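Putative glucoamylase (Bacteroides uniformis, PDB 4GL3) is probably a glycoside hydrolase of the glucoamylase type, inferred to release glucose from the ends of glucan chains. Local coordinates at residues A[126-131]-A[162-167]; A[188-193]-A[198-203]. All blocks are in the same frame, centred on the assembly; numbering follows the deposited sequence. Where two conformers were deposited one is given.

Contact 1 (A[126-131]-A[162-167])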
ATOM      1  N   GLU A 126       6.718   5.020   4.812  1.00 20.14           N
ATOM      2  CA  GLU A 126       5.880   5.871   3.954  1.00 20.11           C
ATOM      3  C   GLU A 126       6.685   6.278   2.714  1.00 21.99           C
ATOM      4  O   GLU A 126       6.191   6.290   1.572  1.00 20.15           O
ATOM      5  CB  GLU A 126       5.417   7.109   4.714  1.00 22.25           C
ATOM      6  CG  GLU A 126       4.589   6.786   5.943  1.00 22.54           C
ATOM      7  CD  GLU A 126       3.183   6.328   5.620  1.00 32.79           C
ATOM      8  OE1 GLU A 126       2.617   6.877   4.633  1.00 34.18           O
ATOM      9  OE2 GLU A 126       2.662   5.467   6.367  1.00 37.18           O
ATOM     10  N   SER A 127       7.956   6.572   2.908  1.00 16.82           N
ATOM     11  CA  SER A 127       8.754   7.022   1.747  1.00 20.57           C
ATOM     12  C   SER A 127       8.966   5.871   0.759  1.00 19.93           C
ATOM     13  O   SER A 127       9.006   6.088  -0.446  1.00 21.90           O
ATOM     14  CB  SER A 127      10.122   7.565   2.197  1.00 23.67           C
ATOM     15  OG  SER A 127       9.972   8.802   2.866  1.00 22.76           O
ATOM     16  N   ALA A 128       9.108   4.640   1.284  1.00 20.67           N
ATOM     17  CA  ALA A 128       9.273   3.436   0.456  1.00 22.11           C
ATOM     18  C   ALA A 128       8.006   3.208  -0.406  1.00 21.70           C
ATOM     19  O   ALA A 128       8.116   2.834  -1.562  1.00 21.65           O
ATOM     20  CB  ALA A 128       9.578   2.199   1.316  1.00 19.22           C
ATOM     21  N   PHE A 129       6.825   3.438   0.157  1.00 20.00           N
ATOM     22  CA  PHE A 129       5.598   3.294  -0.600  1.00 23.05           C
ATOM     23  C   PHE A 129       5.514   4.367  -1.690  1.00 25.13           C
ATOM     24  O   PHE A 129       5.070   4.095  -2.844  1.00 23.58           O
ATOM     25  CB  PHE A 129       4.381   3.327   0.310  1.00 23.67           C
ATOM     26  CG  PHE A 129       4.334   2.215   1.324  1.00 22.22           C
ATOM     27  CD1 PHE A 129       4.831   0.928   1.038  1.00 25.47           C
ATOM     28  CD2 PHE A 129       3.744   2.440   2.549  1.00 23.29           C
ATOM     29  CE1 PHE A 129       4.740  -0.110   1.992  1.00 25.23           C
ATOM     30  CE2 PHE A 129       3.676   1.425   3.512  1.00 23.47           C
ATOM     31  CZ  PHE A 129       4.198   0.174   3.237  1.00 24.89           C
HETATM   32  N   MSE A 130       6.025   5.562  -1.390  1.00 23.23           N
HETATM   33  CA  MSE A 130       6.130   6.601  -2.435  1.00 21.21           C
HETATM   34  C   MSE A 130       7.084   6.126  -3.552  1.00 23.76           C
HETATM   35  O   MSE A 130       6.754   6.254  -4.732  1.00 25.08           O
HETATM   36  CB  MSE A 130       6.522   7.986  -1.878  1.00 23.82           C
HETATM   37  CG  MSE A 130       6.848   8.997  -2.987  1.00 20.99           C
HETATM   38 SE   MSE A 130       5.301   9.426  -4.058  0.75 20.10          SE
HETATM   39  CE  MSE A 130       4.361  10.428  -2.754  1.00 22.88           C
ATOM     40  N   PHE A 131       8.261   5.593  -3.199  1.00 25.05           N
ATOM     41  CA  PHE A 131       9.220   5.126  -4.219  1.00 24.00           C
ATOM     42  C   PHE A 131       8.677   3.926  -4.994  1.00 23.98           C
ATOM     43  O   PHE A 131       8.967   3.755  -6.153  1.00 24.62           O
ATOM     44  CB  PHE A 131      10.607   4.853  -3.612  1.00 22.79           C
ATOM     45  CG  PHE A 131      11.430   6.117  -3.422  1.00 23.14           C
ATOM     46  CD1 PHE A 131      11.823   6.845  -4.497  1.00 22.32           C
ATOM     47  CD2 PHE A 131      11.694   6.614  -2.164  1.00 24.17           C
ATOM     48  CE1 PHE A 131      12.504   8.051  -4.371  1.00 24.93           C
ATOM     49  CE2 PHE A 131      12.410   7.792  -2.003  1.00 23.88           C
ATOM     50  CZ  PHE A 131      12.804   8.517  -3.119  1.00 23.15           C
ATOM     51  N   ALA A 162      17.851   8.861  -2.103  1.00 23.20           N
ATOM     52  CA  ALA A 162      17.199   8.218  -0.959  1.00 19.29           C
ATOM     53  C   ALA A 162      18.253   7.381  -0.222  1.00 21.37           C
ATOM     54  O   ALA A 162      18.702   6.376  -0.757  1.00 24.66           O
ATOM     55  CB  ALA A 162      16.025   7.349  -1.372  1.00 20.78           C
ATOM     56  N   GLU A 163      18.613   7.801   1.011  1.00 22.61           N
ATOM     57  CA  GLU A 163      19.763   7.217   1.756  1.00 23.30           C
ATOM     58  C   GLU A 163      19.357   6.030   2.638  1.00 21.42           C
ATOM     59  O   GLU A 163      19.404   6.093   3.875  1.00 20.62           O
ATOM     60  CB  GLU A 163      20.460   8.280   2.607  1.00 24.60           C
ATOM     61  CG  GLU A 163      21.117   9.419   1.831  1.00 24.06           C
ATOM     62  CD  GLU A 163      21.472  10.568   2.768  1.00 26.87           C
ATOM     63  OE1 GLU A 163      22.076  10.311   3.852  1.00 25.62           O
ATOM     64  OE2 GLU A 163      21.082  11.711   2.452  1.00 26.14           O
ATOM     65  N   TRP A 164      18.967   4.931   1.998  1.00 18.12           N
ATOM     66  CA  TRP A 164      18.469   3.753   2.744  1.00 20.49           C
ATOM     67  C   TRP A 164      19.450   3.321   3.855  1.00 20.18           C
ATOM     68  O   TRP A 164      19.035   3.079   5.000  1.00 23.67           O
ATOM     69  CB  TRP A 164      18.173   2.583   1.778  1.00 20.49           C
ATOM     70  CG  TRP A 164      17.239   3.005   0.690  1.00 19.78           C
ATOM     71  CD1 TRP A 164      17.566   3.329  -0.577  1.00 22.57           C
ATOM     72  CD2 TRP A 164      15.827   3.187   0.808  1.00 19.94           C
ATOM     73  NE1 TRP A 164      16.456   3.753  -1.270  1.00 20.95           N
ATOM     74  CE2 TRP A 164      15.364   3.662  -0.442  1.00 19.15           C
ATOM     75  CE3 TRP A 164      14.909   3.021   1.858  1.00 22.79           C
ATOM     76  CZ2 TRP A 164      14.015   3.981  -0.672  1.00 21.26           C
ATOM     77  CZ3 TRP A 164      13.575   3.344   1.649  1.00 25.31           C
ATOM     78  CH2 TRP A 164      13.129   3.830   0.384  1.00 21.86           C
ATOM     79  N   ASN A 165      20.725   3.239   3.517  1.00 20.25           N
ATOM     80  CA  ASN A 165      21.672   2.660   4.465  0.60 20.55           C
ATOM     81  C   ASN A 165      21.906   3.518   5.698  1.00 20.82           C
ATOM     82  O   ASN A 165      22.284   2.976   6.739  1.00 24.49           O
ATOM     83  CB  ASN A 165      23.013   2.265   3.848  0.60 21.07           C
ATOM     84  CG  ASN A 165      23.783   1.310   4.743  0.60 23.49           C
ATOM     85  OD1 ASN A 165      23.275   0.255   5.095  0.60 26.04           O
ATOM     86  ND2 ASN A 165      25.024   1.675   5.110  0.60 24.47           N
ATOM     87  N   PHE A 166      21.648   4.832   5.607  1.00 21.19           N
ATOM     88  CA  PHE A 166      21.686   5.695   6.796  1.00 22.17           C
ATOM     89  C   PHE A 166      20.774   5.147   7.908  1.00 23.25           C
ATOM     90  O   PHE A 166      21.102   5.264   9.079  1.00 20.05           O
ATOM     91  CB  PHE A 166      21.261   7.114   6.402  1.00 22.01           C
ATOM     92  CG  PHE A 166      21.167   8.074   7.557  1.00 22.56           C
ATOM     93  CD1 PHE A 166      22.334   8.616   8.129  1.00 22.12           C
ATOM     94  CD2 PHE A 166      19.948   8.373   8.125  1.00 22.24           C
ATOM     95  CE1 PHE A 166      22.243   9.498   9.179  1.00 21.92           C
ATOM     96  CE2 PHE A 166      19.868   9.236   9.207  1.00 22.27           C
ATOM     97  CZ  PHE A 166      21.015   9.808   9.692  1.00 19.42           C
ATOM     98  N   PHE A 167      19.630   4.557   7.522  1.00 18.68           N
ATOM     99  CA  PHE A 167      18.626   4.115   8.452  1.00 18.42           C
ATOM    100  C   PHE A 167      18.921   2.790   9.121  1.00 18.67           C
ATOM    101  O   PHE A 167      18.105   2.296   9.942  1.00 21.68           O
ATOM    102  CB  PHE A 167      17.214   4.182   7.809  1.00 19.91           C
ATOM    103  CG  PHE A 167      16.811   5.575   7.474  1.00 18.79           C
ATOM    104  CD1 PHE A 167      17.223   6.183   6.293  1.00 21.54           C
ATOM    105  CD2 PHE A 167      16.129   6.343   8.398  1.00 20.86           C
ATOM    106  CE1 PHE A 167      16.919   7.518   6.043  1.00 22.10           C
ATOM    107  CE2 PHE A 167      15.766   7.622   8.128  1.00 18.34           C
ATOM    108  CZ  PHE A 167      16.168   8.222   6.942  1.00 20.53           C
TER

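Contact 2 (A[188-193]-A[198-203])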
ATOM      1  N   HIS A 188      12.370   2.200  16.370  1.00 22.60           N
ATOM      2  CA  HIS A 188      11.408   1.181  15.904  1.00 23.01           C
ATOM      3  C   HIS A 188      12.100   0.364  14.785  1.00 23.96           C
ATOM      4  O   HIS A 188      12.204   0.812  13.658  1.00 21.37           O
ATOM      5  CB  HIS A 188      10.153   1.906  15.428  1.00 27.67           C
ATOM      6  CG  HIS A 188       8.973   1.031  15.154  1.00 33.92           C
ATOM      7  ND1 HIS A 188       9.077  -0.265  14.710  1.00 43.20           N
ATOM      8  CD2 HIS A 188       7.649   1.307  15.178  1.00 49.00           C
ATOM      9  CE1 HIS A 188       7.873  -0.768  14.524  1.00 29.87           C
ATOM     10  NE2 HIS A 188       6.988   0.166  14.798  1.00 46.36           N
ATOM     11  N   GLN A 189      12.620  -0.812  15.130  1.00 21.44           N
ATOM     12  CA  GLN A 189      13.229  -1.698  14.143  1.00 21.90           C
ATOM     13  C   GLN A 189      12.147  -2.261  13.207  1.00 21.80           C
ATOM     14  O   GLN A 189      11.041  -2.604  13.659  1.00 20.94           O
ATOM     15  CB  GLN A 189      13.926  -2.836  14.855  1.00 23.30           C
ATOM     16  CG  GLN A 189      15.156  -2.476  15.665  1.00 25.70           C
ATOM     17  CD  GLN A 189      15.766  -3.702  16.374  1.00 35.52           C
ATOM     18  OE1 GLN A 189      15.630  -4.822  15.918  1.00 32.70           O
ATOM     19  NE2 GLN A 189      16.384  -3.483  17.506  1.00 42.15           N
ATOM     20  N   ILE A 190      12.432  -2.319  11.919  1.00 22.09           N
ATOM     21  CA  ILE A 190      11.462  -2.866  10.962  1.00 22.69           C
ATOM     22  C   ILE A 190      11.711  -4.374  10.900  1.00 23.89           C
ATOM     23  O   ILE A 190      12.707  -4.844  10.314  1.00 23.79           O
ATOM     24  CB  ILE A 190      11.615  -2.223   9.566  1.00 20.15           C
ATOM     25  CG1 ILE A 190      11.470  -0.684   9.676  1.00 22.24           C
ATOM     26  CG2 ILE A 190      10.595  -2.824   8.544  1.00 18.05           C
ATOM     27  CD1 ILE A 190      11.711   0.068   8.378  1.00 19.58           C
ATOM     28  N   LYS A 191      10.816  -5.120  11.523  1.00 21.09           N
ATOM     29  CA  LYS A 191      10.960  -6.566  11.684  1.00 25.66           C
ATOM     30  C   LYS A 191       9.806  -7.232  10.937  1.00 24.00           C
ATOM     31  O   LYS A 191       8.701  -6.713  10.931  1.00 23.52           O
ATOM     32  CB  LYS A 191      10.849  -6.961  13.155  1.00 33.34           C
ATOM     33  CG  LYS A 191      11.877  -6.354  14.065  1.00 34.22           C
ATOM     34  CD  LYS A 191      13.332  -6.751  13.789  1.00 38.03           C
ATOM     35  CE  LYS A 191      13.722  -8.091  14.328  1.00 33.98           C
ATOM     36  NZ  LYS A 191      15.151  -8.464  14.009  1.00 25.56           N
ATOM     37  N   GLY A 192      10.090  -8.330  10.261  1.00 24.76           N
ATOM     38  CA  GLY A 192       9.070  -9.036   9.446  1.00 27.57           C
ATOM     39  C   GLY A 192       8.178  -9.954  10.261  1.00 26.18           C
ATOM     40  O   GLY A 192       8.482 -10.218  11.403  1.00 27.02           O
ATOM     41  N   HIS A 193       7.086 -10.489   9.700  1.00 29.75           N
ATOM     42  CA  HIS A 193       6.608 -10.216   8.337  1.00 27.30           C
ATOM     43  C   HIS A 193       5.337  -9.378   8.454  1.00 27.06           C
ATOM     44  O   HIS A 193       4.290  -9.876   8.873  1.00 27.83           O
ATOM     45  CB  HIS A 193       6.296 -11.489   7.535  1.00 31.29           C
ATOM     46  CG  HIS A 193       5.847 -11.194   6.134  1.00 27.10           C
ATOM     47  ND1 HIS A 193       6.733 -10.994   5.098  1.00 29.91           N
ATOM     48  CD2 HIS A 193       4.611 -10.983   5.621  1.00 30.09           C
ATOM     49  CE1 HIS A 193       6.062 -10.676   4.005  1.00 32.65           C
ATOM     50  NE2 HIS A 193       4.770 -10.687   4.289  1.00 31.16           N
ATOM     51  N   ILE A 198       8.926  -4.083   1.390  1.00 23.56           N
ATOM     52  CA  ILE A 198       9.439  -3.285   0.283  1.00 25.76           C
ATOM     53  C   ILE A 198      10.558  -2.340   0.717  1.00 21.57           C
ATOM     54  O   ILE A 198      11.406  -1.939  -0.113  1.00 22.15           O
ATOM     55  CB  ILE A 198       8.290  -2.476  -0.421  1.00 29.72           C
ATOM     56  CG1 ILE A 198       8.717  -1.954  -1.779  1.00 35.48           C
ATOM     57  CG2 ILE A 198       7.837  -1.281   0.405  1.00 22.00           C
ATOM     58  CD1 ILE A 198       8.692  -2.977  -2.851  1.00 36.98           C
ATOM     59  N   VAL A 199      10.567  -1.962   1.994  1.00 22.56           N
ATOM     60  CA  VAL A 199      11.641  -1.146   2.493  1.00 22.84           C
ATOM     61  C   VAL A 199      13.004  -1.836   2.338  1.00 21.83           C
ATOM     62  O   VAL A 199      13.988  -1.196   1.950  1.00 23.67           O
ATOM     63  CB  VAL A 199      11.413  -0.738   3.987  1.00 24.23           C
ATOM     64  CG1 VAL A 199      12.532   0.210   4.444  1.00 21.78           C
ATOM     65  CG2 VAL A 199      10.029  -0.096   4.143  1.00 19.89           C
ATOM     66  N   TYR A 200      13.062  -3.133   2.649  1.00 23.32           N
ATOM     67  CA  TYR A 200      14.307  -3.898   2.518  1.00 23.58           C
ATOM     68  C   TYR A 200      14.658  -4.159   1.066  1.00 23.73           C
ATOM     69  O   TYR A 200      15.837  -4.083   0.704  1.00 21.95           O
ATOM     70  CB  TYR A 200      14.239  -5.220   3.281  1.00 21.52           C
ATOM     71  CG  TYR A 200      14.385  -5.018   4.775  1.00 23.23           C
ATOM     72  CD1 TYR A 200      13.278  -4.670   5.580  1.00 20.64           C
ATOM     73  CD2 TYR A 200      15.632  -5.106   5.393  1.00 23.08           C
ATOM     74  CE1 TYR A 200      13.426  -4.430   6.951  1.00 23.57           C
ATOM     75  CE2 TYR A 200      15.778  -4.867   6.764  1.00 22.29           C
ATOM     76  CZ  TYR A 200      14.692  -4.527   7.541  1.00 23.69           C
ATOM     77  OH  TYR A 200      14.866  -4.312   8.923  1.00 21.72           O
ATOM     78  N   ILE A 201      13.647  -4.441   0.231  1.00 23.23           N
ATOM     79  CA  ILE A 201      13.893  -4.647  -1.206  1.00 22.53           C
ATOM     80  C   ILE A 201      14.457  -3.367  -1.851  1.00 21.70           C
ATOM     81  O   ILE A 201      15.431  -3.442  -2.568  1.00 23.70           O
ATOM     82  CB  ILE A 201      12.612  -5.073  -1.990  1.00 25.31           C
ATOM     83  CG1 ILE A 201      11.919  -6.316  -1.409  1.00 30.77           C
ATOM     84  CG2 ILE A 201      12.885  -5.225  -3.479  1.00 23.95           C
ATOM     85  CD1 ILE A 201      12.812  -7.408  -1.043  1.00 30.24           C
ATOM     86  N   LEU A 202      13.856  -2.198  -1.575  1.00 23.35           N
ATOM     87  CA  LEU A 202      14.378  -0.941  -2.128  1.00 24.73           C
ATOM     88  C   LEU A 202      15.767  -0.634  -1.548  1.00 23.94           C
ATOM     89  O   LEU A 202      16.689  -0.215  -2.277  1.00 24.14           O
ATOM     90  CB  LEU A 202      13.421   0.224  -1.883  1.00 25.38           C
ATOM     91  CG  LEU A 202      12.050   0.157  -2.617  1.00 25.87           C
ATOM     92  CD1 LEU A 202      11.104   1.288  -2.227  1.00 23.28           C
ATOM     93  CD2 LEU A 202      12.278   0.130  -4.112  1.00 25.96           C
ATOM     94  N   GLY A 203      15.934  -0.840  -0.253  1.00 24.34           N
ATOM     95  CA  GLY A 203      17.275  -0.673   0.370  1.00 22.72           C
ATOM     96  C   GLY A 203      18.335  -1.504  -0.343  1.00 23.89           C
ATOM     97  O   GLY A 203      19.454  -1.053  -0.551  1.00 23.60           O
TER

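Contact 1 (A[126-131]-A[162-167])
A128 and F131, one turn apart on helix 124-140, meet A162 and W164 where the chain, having left helix 146-161, passes an inverse gamma turn centred on E163 and enters a short 3-10 segment; no hydrogen bond joins the two backbones. W164 reaches the helix with its six-membered ring. Its CG is anti to the carbonyl carbon and beside the backbone N (chi1 -54°), which sends the indole out to the helix, where the ring's edge meets A128: W164 CH2 lies 3.9 Å from A128 CA. A128 CB rests against the same corner, 4.0 Å from W164 CH2. F131 flanks the indole obliquely, its CD2 3.8 Å from W164 CZ2, with the ring planes turned 71° apart. The far end of the phenyl group reaches A162, whose CB is 3.7 Å from F131 CE2 and 3.8 Å from F131 CZ. A leucine in place of F131 would probably fall short of the A162 methyl and leave the indole of W164 less firmly held against turning. W101 meets F131 from outside the two segments, while L202 of helix 197-205 touches both A128 and F131. All four touching residues are buried in an apolar contact between the side of helix 124-140 and the connection after helix 146-161, consistent with the helical-hairpin (alpha/alpha) barrel of six-hairpin glycosidases.

Contact 2 (A[188-193]-A[198-203])
I190 carries its half of this contact with both its backbone carbonyl and its side chain, and Y200 of helix 197-205 meets both. The phenol is the donor: Y200 OH lies 2.6 Å from I190 O, in the plane of that carbonyl, with a C=O...donor angle of 146°. The carbonyl oxygen sits at the edge of the tyrosine ring, near its plane. The two side chains run past each other in opposite directions, which sets I190 CG2 3.6 Å from Y200 CE1. With CG2 anti to the backbone N and CG1 beside it (chi1 -57°), the isoleucine splits its branches between two helix residues. CG2 goes to the tyrosine, while the extended CG1 arm carries CD1 to 4.0 Å from V199 CG1, the two side chains crossing at about a right angle. The result is an irregular segment pinned through a main-chain oxygen to the side of the helix it leads into, with a cis peptide bond preceding H193 farther along. Both pieces fall in the putative glucoamylase family region, probably part of the helical barrel of six-hairpin glycosidases. The three touching residues are buried, and the hydroxyl gives the I190 carbonyl a donor. Y200 OH also bonds to M174 N, and M174 pairs through its backbone with I190, tying the hydroxyl and the isoleucine to the same neighbour. Around the tyrosine, W220 meets the ring and V215 and Y216 of helix 213-220 touch it; W220 also touches I190. V125 of helix 124-140 packs on I190 as well, and I124 packs on V199. Two residues back, H188 ND1 gives a hydrogen bond to Q189 O, 3.2 Å away, approaching from above the carbonyl plane.

The centres of contacts 1 and 2 lie about 10 Å apart, on the same side of the chain's centre, and the two follow in series along the sequence: 126-131 and 162-167 come before 188-193 and 198-203. Helices 124-140 and 197-205 join them directly. A128 CB packs 3.7 Å from V199 CG2, and F129 CE1 lies equally close to I198 CG2. The 162-167 segment also touches the later helix, with W164 CB 3.7 Å from G203 CA. Helix 124-140 thus meets the chain after helix 146-161 and helix 197-205 alike, so the two contacts abut, and the residues that carry them are buried.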